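Long-range contacts in membrane-bound lytic murein transglycosylase A (PDB 6QK4), which probably cleaves the beta-1,4 linkage between N-acetylmuramic acid and N-acetylglucosamine in peptidoglycan, forming a 1,6-anhydro bond on the muramic acid residue: residues G12-V16 and L288-R292; L99-G105 and M335-R340; A274-S279 and V308-G314. One frame throughout, in Å; residues are numbered along the deposited sequence.

Contact 1 (G12-V16 and L288-R292); sequences GAAIV and LQTTR
I15 and Q289 mark the nearest approach of the two backbones, with I15 CA still 7.4 Å from Q289 CA. Residues G12-V16 form an extended loop without regular structure, whereas 288-291 is the end of strand 285-291, which has strands 298-307 and 336-346 as partners. The loop runs across the strand and makes no backbone pairing with it; side chains and water bridge the distance. Q289 does most of the reaching. Its CG is anti to the backbone N (chi1 177°) and the chain stays extended beyond it, so the amide is carried out to the loop. There Q289 NE2 donates to A13 O at 3.2 Å. The bond is fairly straight at the hydrogen (164°) and lies in the glutamine's amide plane, but it meets A13 O from above the carbonyl plane, off the lone pairs. Water 2 accepts from the same Q289 NE2 and donates to A14 O. I15 runs alongside the glutamine in the opposite direction: I15 CG1 packs 3.5 Å from Q289 CD, and I15 CD1 reaches 3.5 Å from Q289 O. Water 1 donates to A13 O and, at 2.8 Å, to T290 O, a water bridge from the loop carbonyl to the strand carbonyl. N300 ND2 on the adjacent strand also donates to A13 O, and A13 N bonds to D38. A13 O thus receives three donors, two amides and a water, so this N-terminal loop is held to strand 285-291 of the 3D domain by amide and water chemistry, with the isoleucine as its apolar complement.

Contact 2 (L99-G105 and M335-R340); sequences LDGLVTG and MKQNGR
D100 and R340 meet side-on, both R340 NE (2.7 Å) and R340 NH2 (2.8 Å) directed at the single oxygen D100 OD1. The carboxylate and guanidinium planes are 38° apart, and D100 OD1 lies near the guanidinium plane, at its edge. A bend at chi2 (-67°) helps swing the arginine across to the neighbouring segment, beside L99 and D100. L99 crosses it at about a right angle and lays its CB over one guanidinium face, 3.6 Å from R340 NE. From another direction N338 ND2 donates to D100 OD1 at 3.1 Å; here the amide stands almost perpendicular to the carboxylate (87°) and comes from above its plane. Beyond this cluster the strands pair antiparallel. G101 faces G339, V103 N bonds to Q337 O at 2.8 Å, and Q337 N returns a bond to V103 O. On the face of L102 and N338, L102 CD1 rests 3.8 Å from K336 CG. On the face of V103, V103 CG1 meets M335 CE at 3.5 Å, beside Y320 of strand 317-324. T104 turns its hydroxyl to D319. G18 N bonds to D100 OD2, while R340 NH1 bonds to Q19 OE1. Three N-H groups converge on D100 OD1, two from the one cationic guanidinium, which would probably favour the ionised carboxylate and help fix the rotation of both charged groups where strands 101-114 and 336-346 begin to pair.

Contact 3 (A274-S279 and V308-G314); sequences AVDPSS and VGTAIKG
S279 OG donates to G314 O at 2.7 Å, coming from above the carbonyl plane and not along a lone pair. The same glycine offers its other backbone group to D276: G314 N points at D276 OD2 (3.0 Å) along the anti lone pair, in a nearly straight bond of 169°. D276 CG lies anti to the backbone N (chi1 174°), which extends the carboxylate toward G314. Its second oxygen, D276 OD1, accepts from S278 N at 3.1 Å and closes an Asx turn, so the carboxylate is held from both loops. I312, the last residue of the type I turn G309-I312, packs its CG2 3.7 Å from V275 C. P277 and V308 cross at about a right angle, with P277 CG 3.9 Å from V308 CG1. Water 4 accepts from G309 N and donates to V275 O (2.7 Å from the water), bridging the two loops. Both loops belong to the 3D domain, whose family relates it to double-psi beta-barrels. The first leaves strand 272-274 and the second strand 298-307, its parallel neighbour; A274 and I312 also pack on D319 of strand 317-324, and I312 reaches T104 of strand 101-114.

How the contacts relate
From the N terminus, 12-16 finds its partner only at 288-292, so contact 1 closes a loop of 271 residues. Contact 2 opens at 99-105 inside that loop and closes at 335-340 beyond it; the two cross. Contact 3, from 274-279 to 308-314, crosses contact 1 and nests wholly within the loop closed by contact 2. Contacts 1 and 2 meet on neighbouring strands, where Q289 O lies 2.8 Å from R340 N and T290 OG1 2.9 Å from N338 O, both probable hydrogen bonds. Contact 3 touches contact 2 by packing and stays about 8 Å (nearest atoms) from contact 1. Together they tie the N-terminal loop, strand 101-114 and the 3D domain.

Contact 1 (G12-V16 and L288-R292)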
ATOM      1  N   GLY A  12       4.214   1.676 -22.494  1.00 37.37           N
ATOM      2  CA  GLY A  12       2.992   2.444 -22.629  1.00 33.54           C
ATOM      3  C   GLY A  12       3.147   3.942 -22.908  1.00 32.47           C
ATOM      4  O   GLY A  12       4.221   4.484 -23.181  1.00 33.59           O
ATOM      5  N   ALA A  13       2.000   4.611 -22.834  1.00 26.93           N
ATOM      6  CA  ALA A  13       1.904   6.031 -23.092  1.00 27.49           C
ATOM      7  C   ALA A  13       2.632   6.815 -22.020  1.00 27.69           C
ATOM      8  O   ALA A  13       2.418   6.582 -20.823  1.00 26.46           O
ATOM      9  CB  ALA A  13       0.436   6.470 -23.070  1.00 28.04           C
ATOM     10  N   ALA A  14       3.328   7.864 -22.453  1.00 27.64           N
ATOM     11  CA  ALA A  14       4.119   8.745 -21.597  1.00 28.49           C
ATOM     12  C   ALA A  14       3.468  10.109 -21.393  1.00 24.87           C
ATOM     13  O   ALA A  14       2.906  10.701 -22.305  1.00 26.16           O
ATOM     14  CB  ALA A  14       5.492   8.988 -22.223  1.00 26.17           C
ATOM     15  N   ILE A  15       3.596  10.650 -20.191  1.00 22.68           N
ATOM     16  CA  ILE A  15       2.996  11.944 -19.866  1.00 23.06           C
ATOM     17  C   ILE A  15       3.775  13.079 -20.521  1.00 25.10           C
ATOM     18  O   ILE A  15       5.010  13.117 -20.474  1.00 24.64           O
ATOM     19  CB  ILE A  15       2.989  12.118 -18.324  1.00 24.69           C
ATOM     20  CG1 ILE A  15       2.048  11.103 -17.666  1.00 23.81           C
ATOM     21  CG2 ILE A  15       2.636  13.616 -17.902  1.00 23.61           C
ATOM     22  CD1 ILE A  15       2.402  10.821 -16.172  1.00 25.35           C
ATOM     23  N   VAL A  16       3.047  14.039 -21.090  1.00 23.50           N
ATOM     24  CA  VAL A  16       3.620  15.316 -21.502  1.00 27.10           C
ATOM     25  C   VAL A  16       3.401  16.288 -20.321  1.00 24.22           C
ATOM     26  O   VAL A  16       2.243  16.666 -20.098  1.00 26.31           O
ATOM     27  CB  VAL A  16       2.923  15.880 -22.746  1.00 26.53           C
ATOM     28  CG1 VAL A  16       3.540  17.229 -23.063  1.00 28.24           C
ATOM     29  CG2 VAL A  16       3.067  14.970 -23.932  1.00 30.11           C
ATOM     30  N   LEU A 288      -5.344   5.819 -14.182  1.00 17.70           N
ATOM     31  CA  LEU A 288      -4.129   6.413 -13.662  1.00 18.36           C
ATOM     32  C   LEU A 288      -3.007   6.235 -14.688  1.00 20.93           C
ATOM     33  O   LEU A 288      -2.717   5.120 -15.085  1.00 21.66           O
ATOM     34  CB  LEU A 288      -3.776   5.736 -12.312  1.00 19.55           C
ATOM     35  CG  LEU A 288      -2.626   6.346 -11.529  1.00 25.50           C
ATOM     36  CD1 LEU A 288      -2.862   7.822 -11.197  1.00 24.62           C
ATOM     37  CD2 LEU A 288      -2.400   5.525 -10.214  1.00 25.00           C
ATOM     38  N   GLN A 289      -2.362   7.339 -15.059  1.00 19.92           N
ATOM     39  CA  GLN A 289      -1.193   7.303 -15.925  1.00 18.60           C
ATOM     40  C   GLN A 289      -0.020   7.798 -15.103  1.00 20.65           C
ATOM     41  O   GLN A 289      -0.059   8.927 -14.603  1.00 23.55           O
ATOM     42  CB  GLN A 289      -1.438   8.202 -17.129  1.00 20.83           C
ATOM     43  CG  GLN A 289      -0.161   8.267 -18.057  1.00 20.90           C
ATOM     44  CD  GLN A 289      -0.435   9.139 -19.271  1.00 24.27           C
ATOM     45  OE1 GLN A 289      -1.343   9.992 -19.250  1.00 28.37           O
ATOM     46  NE2 GLN A 289       0.319   8.924 -20.333  1.00 25.98           N
ATOM     47  N   THR A 290       1.005   6.954 -14.946  1.00 20.64           N
ATOM     48  CA  THR A 290       2.143   7.298 -14.080  1.00 21.77           C
ATOM     49  C   THR A 290       3.363   6.467 -14.557  1.00 21.47           C
ATOM     50  O   THR A 290       3.410   6.061 -15.726  1.00 21.27           O
ATOM     51  CB  THR A 290       1.739   7.156 -12.588  1.00 22.32           C
ATOM     52  OG1 THR A 290       2.840   7.598 -11.794  1.00 21.19           O
ATOM     53  CG2 THR A 290       1.467   5.686 -12.167  1.00 22.09           C
ATOM     54  N   THR A 291       4.338   6.205 -13.689  1.00 20.32           N
ATOM     55  CA  THR A 291       5.476   5.358 -14.042  1.00 21.32           C
ATOM     56  C   THR A 291       5.791   4.414 -12.887  1.00 24.39           C
ATOM     57  O   THR A 291       5.381   4.642 -11.751  1.00 23.68           O
ATOM     58  CB  THR A 291       6.757   6.181 -14.379  1.00 20.49           C
ATOM     59  OG1 THR A 291       6.992   7.139 -13.334  1.00 23.86           O
ATOM     60  CG2 THR A 291       6.574   6.946 -15.687  1.00 20.66           C
ATOM     61  N   ARG A 292       6.587   3.362 -13.200  1.00 26.53           N
ATOM     62  CA  ARG A 292       6.975   2.390 -12.171  1.00 27.56           C
ATOM     63  C   ARG A 292       8.164   2.906 -11.378  1.00 27.27           C
ATOM     64  O   ARG A 292       9.095   3.441 -11.956  1.00 26.84           O
ATOM     65  CB  ARG A 292       7.375   1.080 -12.811  1.00 29.71           C
ATOM     66  CG  ARG A 292       6.324   0.409 -13.615  1.00 37.92           C
ATOM     67  CD  ARG A 292       6.658  -1.073 -13.728  1.00 43.07           C
ATOM     68  NE  ARG A 292       5.458  -1.729 -14.200  1.00 50.40           N
ATOM     69  CZ  ARG A 292       4.650  -2.437 -13.436  1.00 52.22           C
ATOM     70  NH1 ARG A 292       4.964  -2.637 -12.162  1.00 53.24           N
ATOM     71  NH2 ARG A 292       3.567  -2.987 -13.966  1.00 54.25           N
TER
HETATM   72  O   HOH W   1       3.419   7.541 -18.126  1.00 24.16           O
HETATM   73  O   HOH W   2       0.299  10.286 -23.183  1.00 30.05           O

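Contact 2 (L99-G105 and M335-R340)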
ATOM      1  N   LEU A  99      -2.782  19.613 -14.538  1.00 19.69           N
ATOM      2  CA  LEU A  99      -3.184  18.206 -14.633  1.00 19.81           C
ATOM      3  C   LEU A  99      -2.199  17.267 -13.957  1.00 21.06           C
ATOM      4  O   LEU A  99      -2.622  16.194 -13.540  1.00 21.93           O
ATOM      5  CB  LEU A  99      -3.338  17.763 -16.104  1.00 19.98           C
ATOM      6  CG  LEU A  99      -4.450  18.543 -16.888  1.00 20.54           C
ATOM      7  CD1 LEU A  99      -4.419  18.127 -18.348  1.00 23.07           C
ATOM      8  CD2 LEU A  99      -5.807  18.140 -16.302  1.00 22.66           C
ATOM      9  N   ASP A 100      -0.949  17.702 -13.715  1.00 18.65           N
ATOM     10  CA  ASP A 100       0.031  16.849 -13.031  1.00 17.30           C
ATOM     11  C   ASP A 100      -0.290  16.695 -11.548  1.00 22.30           C
ATOM     12  O   ASP A 100      -0.617  17.688 -10.850  1.00 23.41           O
ATOM     13  CB  ASP A 100       1.458  17.462 -13.102  1.00 19.31           C
ATOM     14  CG  ASP A 100       2.088  17.365 -14.473  1.00 22.87           C
ATOM     15  OD1 ASP A 100       1.752  16.485 -15.260  1.00 22.69           O
ATOM     16  OD2 ASP A 100       3.005  18.180 -14.704  1.00 26.15           O
ATOM     17  N   GLY A 101      -0.134  15.449 -11.043  1.00 19.14           N
ATOM     18  CA  GLY A 101      -0.208  15.232  -9.599  1.00 20.08           C
ATOM     19  C   GLY A 101       0.652  14.072  -9.146  1.00 20.82           C
ATOM     20  O   GLY A 101       1.270  13.394  -9.955  1.00 28.35           O
ATOM     21  N   LEU A 102       0.737  13.860  -7.841  1.00 19.89           N
ATOM     22  CA  LEU A 102       1.745  12.974  -7.294  1.00 18.93           C
ATOM     23  C   LEU A 102       1.135  11.614  -6.939  1.00 20.02           C
ATOM     24  O   LEU A 102       0.060  11.540  -6.318  1.00 19.40           O
ATOM     25  CB  LEU A 102       2.400  13.604  -6.063  1.00 23.23           C
ATOM     26  CG  LEU A 102       3.386  12.732  -5.321  1.00 28.64           C
ATOM     27  CD1 LEU A 102       4.622  12.577  -6.184  1.00 27.10           C
ATOM     28  CD2 LEU A 102       3.726  13.338  -3.968  1.00 27.53           C
ATOM     29  N   VAL A 103       1.808  10.545  -7.357  1.00 19.26           N
ATOM     30  CA  VAL A 103       1.426   9.154  -7.031  1.00 18.43           C
ATOM     31  C   VAL A 103       2.487   8.555  -6.116  1.00 20.01           C
ATOM     32  O   VAL A 103       3.649   8.350  -6.529  1.00 21.39           O
ATOM     33  CB  VAL A 103       1.313   8.284  -8.285  1.00 20.36           C
ATOM     34  CG1 VAL A 103       0.747   6.866  -7.914  1.00 21.45           C
ATOM     35  CG2 VAL A 103       0.349   8.970  -9.250  1.00 21.11           C
ATOM     36  N   THR A 104       2.092   8.223  -4.893  1.00 18.92           N
ATOM     37  CA  THR A 104       2.970   7.486  -4.002  1.00 20.61           C
ATOM     38  C   THR A 104       2.456   6.043  -3.887  1.00 23.72           C
ATOM     39  O   THR A 104       1.490   5.672  -4.547  1.00 23.78           O
ATOM     40  CB  THR A 104       3.069   8.192  -2.634  1.00 19.94           C
ATOM     41  OG1 THR A 104       1.766   8.482  -2.124  1.00 23.02           O
ATOM     42  CG2 THR A 104       3.829   9.527  -2.779  1.00 23.73           C
ATOM     43  N   GLY A 105       3.069   5.218  -3.028  1.00 21.27           N
ATOM     44  CA  GLY A 105       2.643   3.824  -2.934  1.00 23.33           C
ATOM     45  C   GLY A 105       2.579   3.302  -1.511  1.00 23.65           C
ATOM     46  O   GLY A 105       3.213   3.842  -0.608  1.00 22.92           O
ATOM     47  N   MET A 335       8.019   4.691  -4.483  1.00 24.30           N
ATOM     48  CA  MET A 335       7.092   5.295  -5.446  1.00 22.17           C
ATOM     49  C   MET A 335       6.857   6.761  -5.079  1.00 23.83           C
ATOM     50  O   MET A 335       6.315   7.080  -4.006  1.00 23.78           O
ATOM     51  CB  MET A 335       5.753   4.525  -5.531  1.00 23.43           C
ATOM     52  CG  MET A 335       5.116   4.623  -7.083  1.00 24.95           C
ATOM     53  SD  MET A 335       3.532   4.073  -6.837  1.00 37.17           S
ATOM     54  CE  MET A 335       3.156   4.412  -8.625  1.00 28.43           C
ATOM     55  N   LYS A 336       7.197   7.658  -6.014  1.00 23.38           N
ATOM     56  CA  LYS A 336       6.980   9.089  -5.806  1.00 22.02           C
ATOM     57  C   LYS A 336       7.032   9.703  -7.193  1.00 18.88           C
ATOM     58  O   LYS A 336       8.075  10.220  -7.635  1.00 22.17           O
ATOM     59  CB  LYS A 336       8.042   9.685  -4.868  1.00 26.87           C
ATOM     60  CG  LYS A 336       7.678  11.097  -4.390  1.00 29.66           C
ATOM     61  CD  LYS A 336       8.698  11.729  -3.388  1.00 37.76           C
ATOM     62  CE  LYS A 336       8.427  13.256  -3.388  1.00 46.67           C
ATOM     63  NZ  LYS A 336       8.830  13.900  -2.116  1.00 52.48           N
ATOM     64  N   GLN A 337       5.944   9.504  -7.945  1.00 19.90           N
ATOM     65  CA  GLN A 337       5.934   9.635  -9.400  1.00 18.96           C
ATOM     66  C   GLN A 337       4.919  10.675  -9.834  1.00 19.79           C
ATOM     67  O   GLN A 337       3.807  10.741  -9.291  1.00 21.61           O
ATOM     68  CB  GLN A 337       5.567   8.281 -10.115  1.00 19.74           C
ATOM     69  CG  GLN A 337       6.168   7.028  -9.484  1.00 22.35           C
ATOM     70  CD  GLN A 337       7.705   7.035  -9.524  1.00 25.14           C
ATOM     71  OE1 GLN A 337       8.409   6.965  -8.471  1.00 22.09           O
ATOM     72  NE2 GLN A 337       8.255   7.170 -10.745  1.00 24.67           N
ATOM     73  N   ASN A 338       5.285  11.421 -10.894  1.00 21.50           N
ATOM     74  CA  ASN A 338       4.262  12.271 -11.511  1.00 19.47           C
ATOM     75  C   ASN A 338       3.174  11.398 -12.120  1.00 23.49           C
ATOM     76  O   ASN A 338       3.441  10.283 -12.606  1.00 23.80           O
ATOM     77  CB  ASN A 338       4.845  13.114 -12.628  1.00 21.19           C
ATOM     78  CG  ASN A 338       3.864  14.142 -13.150  1.00 22.25           C
ATOM     79  OD1 ASN A 338       3.196  14.854 -12.364  1.00 21.75           O
ATOM     80  ND2 ASN A 338       3.751  14.209 -14.520  1.00 22.15           N
ATOM     81  N   GLY A 339       1.941  11.936 -12.090  1.00 22.33           N
ATOM     82  CA  GLY A 339       0.780  11.208 -12.593  1.00 20.99           C
ATOM     83  C   GLY A 339      -0.320  12.081 -13.171  1.00 21.17           C
ATOM     84  O   GLY A 339      -0.388  13.291 -12.933  1.00 21.50           O
ATOM     85  N   ARG A 340      -1.180  11.424 -13.947  1.00 16.14           N
ATOM     86  CA  ARG A 340      -2.398  12.012 -14.542  1.00 17.84           C
ATOM     87  C   ARG A 340      -3.607  11.109 -14.258  1.00 17.87           C
ATOM     88  O   ARG A 340      -3.502   9.865 -14.213  1.00 18.30           O
ATOM     89  CB  ARG A 340      -2.257  12.158 -16.054  1.00 19.61           C
ATOM     90  CG  ARG A 340      -1.201  13.167 -16.460  1.00 20.51           C
ATOM     91  CD  ARG A 340      -1.612  14.593 -16.072  1.00 21.31           C
ATOM     92  NE  ARG A 340      -0.548  15.563 -16.436  1.00 22.40           N
ATOM     93  CZ  ARG A 340      -0.376  16.133 -17.651  1.00 25.83           C
ATOM     94  NH1 ARG A 340      -1.167  15.810 -18.693  1.00 24.51           N
ATOM     95  NH2 ARG A 340       0.677  16.981 -17.811  1.00 22.44           N
TER
HETATM   96  O   HOH W   3       5.547   5.955  -1.540  1.00 23.97           O

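Contact 3 (A274-S279 and V308-G314)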
ATOM      1  N   ALA A 274      -5.703   4.732  -2.583  1.00 19.23           N
ATOM      2  CA  ALA A 274      -6.164   5.674  -1.588  1.00 23.34           C
ATOM      3  C   ALA A 274      -6.147   7.094  -2.163  1.00 18.83           C
ATOM      4  O   ALA A 274      -5.215   7.473  -2.908  1.00 22.53           O
ATOM      5  CB  ALA A 274      -5.261   5.593  -0.344  1.00 21.13           C
ATOM      6  N   VAL A 275      -7.216   7.857  -1.862  1.00 21.57           N
ATOM      7  CA  VAL A 275      -7.426   9.205  -2.390  1.00 20.53           C
ATOM      8  C   VAL A 275      -7.779  10.182  -1.263  1.00 20.45           C
ATOM      9  O   VAL A 275      -8.079   9.797  -0.136  1.00 21.67           O
ATOM     10  CB  VAL A 275      -8.526   9.264  -3.466  1.00 19.18           C
ATOM     11  CG1 VAL A 275      -8.117   8.439  -4.628  1.00 21.96           C
ATOM     12  CG2 VAL A 275      -9.874   8.744  -2.848  1.00 21.54           C
ATOM     13  N   ASP A 276      -7.818  11.462  -1.623  1.00 20.54           N
ATOM     14  CA  ASP A 276      -8.435  12.470  -0.745  1.00 22.67           C
ATOM     15  C   ASP A 276      -9.921  12.464  -1.094  1.00 24.94           C
ATOM     16  O   ASP A 276     -10.309  12.834  -2.210  1.00 21.95           O
ATOM     17  CB  ASP A 276      -7.787  13.852  -0.987  1.00 23.06           C
ATOM     18  CG  ASP A 276      -8.480  14.984  -0.211  1.00 27.57           C
ATOM     19  OD1 ASP A 276      -9.613  14.743   0.278  1.00 24.79           O
ATOM     20  OD2 ASP A 276      -7.870  16.091  -0.105  1.00 29.37           O
ATOM     21  N   PRO A 277     -10.795  11.950  -0.219  1.00 24.33           N
ATOM     22  CA  PRO A 277     -12.160  11.639  -0.689  1.00 23.98           C
ATOM     23  C   PRO A 277     -12.981  12.887  -0.970  1.00 21.93           C
ATOM     24  O   PRO A 277     -14.004  12.783  -1.635  1.00 24.70           O
ATOM     25  CB  PRO A 277     -12.763  10.800   0.468  1.00 24.70           C
ATOM     26  CG  PRO A 277     -12.063  11.383   1.688  1.00 22.96           C
ATOM     27  CD  PRO A 277     -10.599  11.645   1.206  1.00 23.65           C
ATOM     28  N   SER A 278     -12.565  14.056  -0.482  1.00 22.09           N
ATOM     29  CA  SER A 278     -13.261  15.265  -0.883  1.00 26.14           C
ATOM     30  C   SER A 278     -12.926  15.703  -2.290  1.00 24.00           C
ATOM     31  O   SER A 278     -13.671  16.489  -2.867  1.00 29.36           O
ATOM     32  CB  SER A 278     -12.975  16.412   0.107  1.00 31.91           C
ATOM     33  OG  SER A 278     -11.662  16.910  -0.109  1.00 38.56           O
ATOM     34  N   SER A 279     -11.846  15.161  -2.910  1.00 24.28           N
ATOM     35  CA  SER A 279     -11.568  15.359  -4.322  1.00 22.91           C
ATOM     36  C   SER A 279     -12.089  14.226  -5.192  1.00 22.21           C
ATOM     37  O   SER A 279     -12.649  14.465  -6.258  1.00 23.94           O
ATOM     38  CB  SER A 279     -10.018  15.510  -4.519  1.00 20.53           C
ATOM     39  OG  SER A 279      -9.575  16.737  -3.943  1.00 24.31           O
ATOM     40  N   VAL A 308      -8.479   5.735   1.955  1.00 24.47           N
ATOM     41  CA  VAL A 308      -8.015   7.089   2.226  1.00 22.17           C
ATOM     42  C   VAL A 308      -6.757   6.968   3.076  1.00 23.03           C
ATOM     43  O   VAL A 308      -6.431   5.884   3.573  1.00 26.36           O
ATOM     44  CB  VAL A 308      -9.095   7.928   2.974  1.00 23.20           C
ATOM     45  CG1 VAL A 308     -10.448   7.924   2.223  1.00 25.18           C
ATOM     46  CG2 VAL A 308      -9.261   7.438   4.383  1.00 26.88           C
ATOM     47  N   GLY A 309      -6.056   8.085   3.269  1.00 25.09           N
ATOM     48  CA  GLY A 309      -4.873   8.066   4.113  1.00 28.17           C
ATOM     49  C   GLY A 309      -4.542   9.428   4.671  1.00 27.92           C
ATOM     50  O   GLY A 309      -4.817  10.455   4.050  1.00 26.61           O
ATOM     51  N   THR A 310      -3.900   9.436   5.859  1.00 31.01           N
ATOM     52  CA  THR A 310      -3.685  10.729   6.488  1.00 35.87           C
ATOM     53  C   THR A 310      -2.701  11.595   5.701  1.00 33.79           C
ATOM     54  O   THR A 310      -2.819  12.824   5.731  1.00 33.33           O
ATOM     55  CB  THR A 310      -3.207  10.518   7.928  1.00 39.17           C
ATOM     56  OG1 THR A 310      -1.999   9.774   7.870  1.00 46.10           O
ATOM     57  CG2 THR A 310      -4.175   9.697   8.678  1.00 41.99           C
ATOM     58  N   ALA A 311      -1.808  10.998   4.898  1.00 29.08           N
ATOM     59  CA  ALA A 311      -0.906  11.788   4.088  1.00 29.37           C
ATOM     60  C   ALA A 311      -1.455  12.132   2.701  1.00 34.81           C
ATOM     61  O   ALA A 311      -0.789  12.873   1.960  1.00 35.03           O
ATOM     62  CB  ALA A 311       0.393  11.029   3.911  1.00 28.95           C
ATOM     63  N   ILE A 312      -2.622  11.615   2.319  1.00 26.35           N
ATOM     64  CA  ILE A 312      -3.101  11.687   0.917  1.00 25.52           C
ATOM     65  C   ILE A 312      -4.102  12.824   0.844  1.00 25.74           C
ATOM     66  O   ILE A 312      -5.301  12.657   1.118  1.00 28.11           O
ATOM     67  CB  ILE A 312      -3.715  10.372   0.450  1.00 23.94           C
ATOM     68  CG1 ILE A 312      -2.769   9.230   0.750  1.00 23.27           C
ATOM     69  CG2 ILE A 312      -4.125  10.409  -1.066  1.00 24.81           C
ATOM     70  CD1 ILE A 312      -1.313   9.452   0.184  1.00 28.55           C
ATOM     71  N   LYS A 313      -3.591  14.006   0.536  1.00 24.81           N
ATOM     72  CA  LYS A 313      -4.412  15.214   0.516  1.00 27.17           C
ATOM     73  C   LYS A 313      -4.169  15.947  -0.804  1.00 26.55           C
ATOM     74  O   LYS A 313      -3.027  16.063  -1.239  1.00 28.02           O
ATOM     75  CB  LYS A 313      -4.076  16.101   1.715  1.00 30.20           C
ATOM     76  CG  LYS A 313      -4.507  15.455   3.086  1.00 39.54           C
ATOM     77  CD  LYS A 313      -6.044  15.411   3.219  1.00 47.80           C
ATOM     78  CE  LYS A 313      -6.497  14.893   4.594  1.00 53.55           C
ATOM     79  NZ  LYS A 313      -6.050  13.483   4.779  1.00 55.66           N
ATOM     80  N   GLY A 314      -5.207  16.438  -1.430  1.00 25.66           N
ATOM     81  CA  GLY A 314      -5.074  17.255  -2.611  1.00 26.65           C
ATOM     82  C   GLY A 314      -6.042  16.834  -3.692  1.00 25.18           C
ATOM     83  O   GLY A 314      -7.040  16.135  -3.435  1.00 24.47           O
TER
HETATM   84  O   HOH W   4      -7.028  10.571   2.176  1.00 24.13           O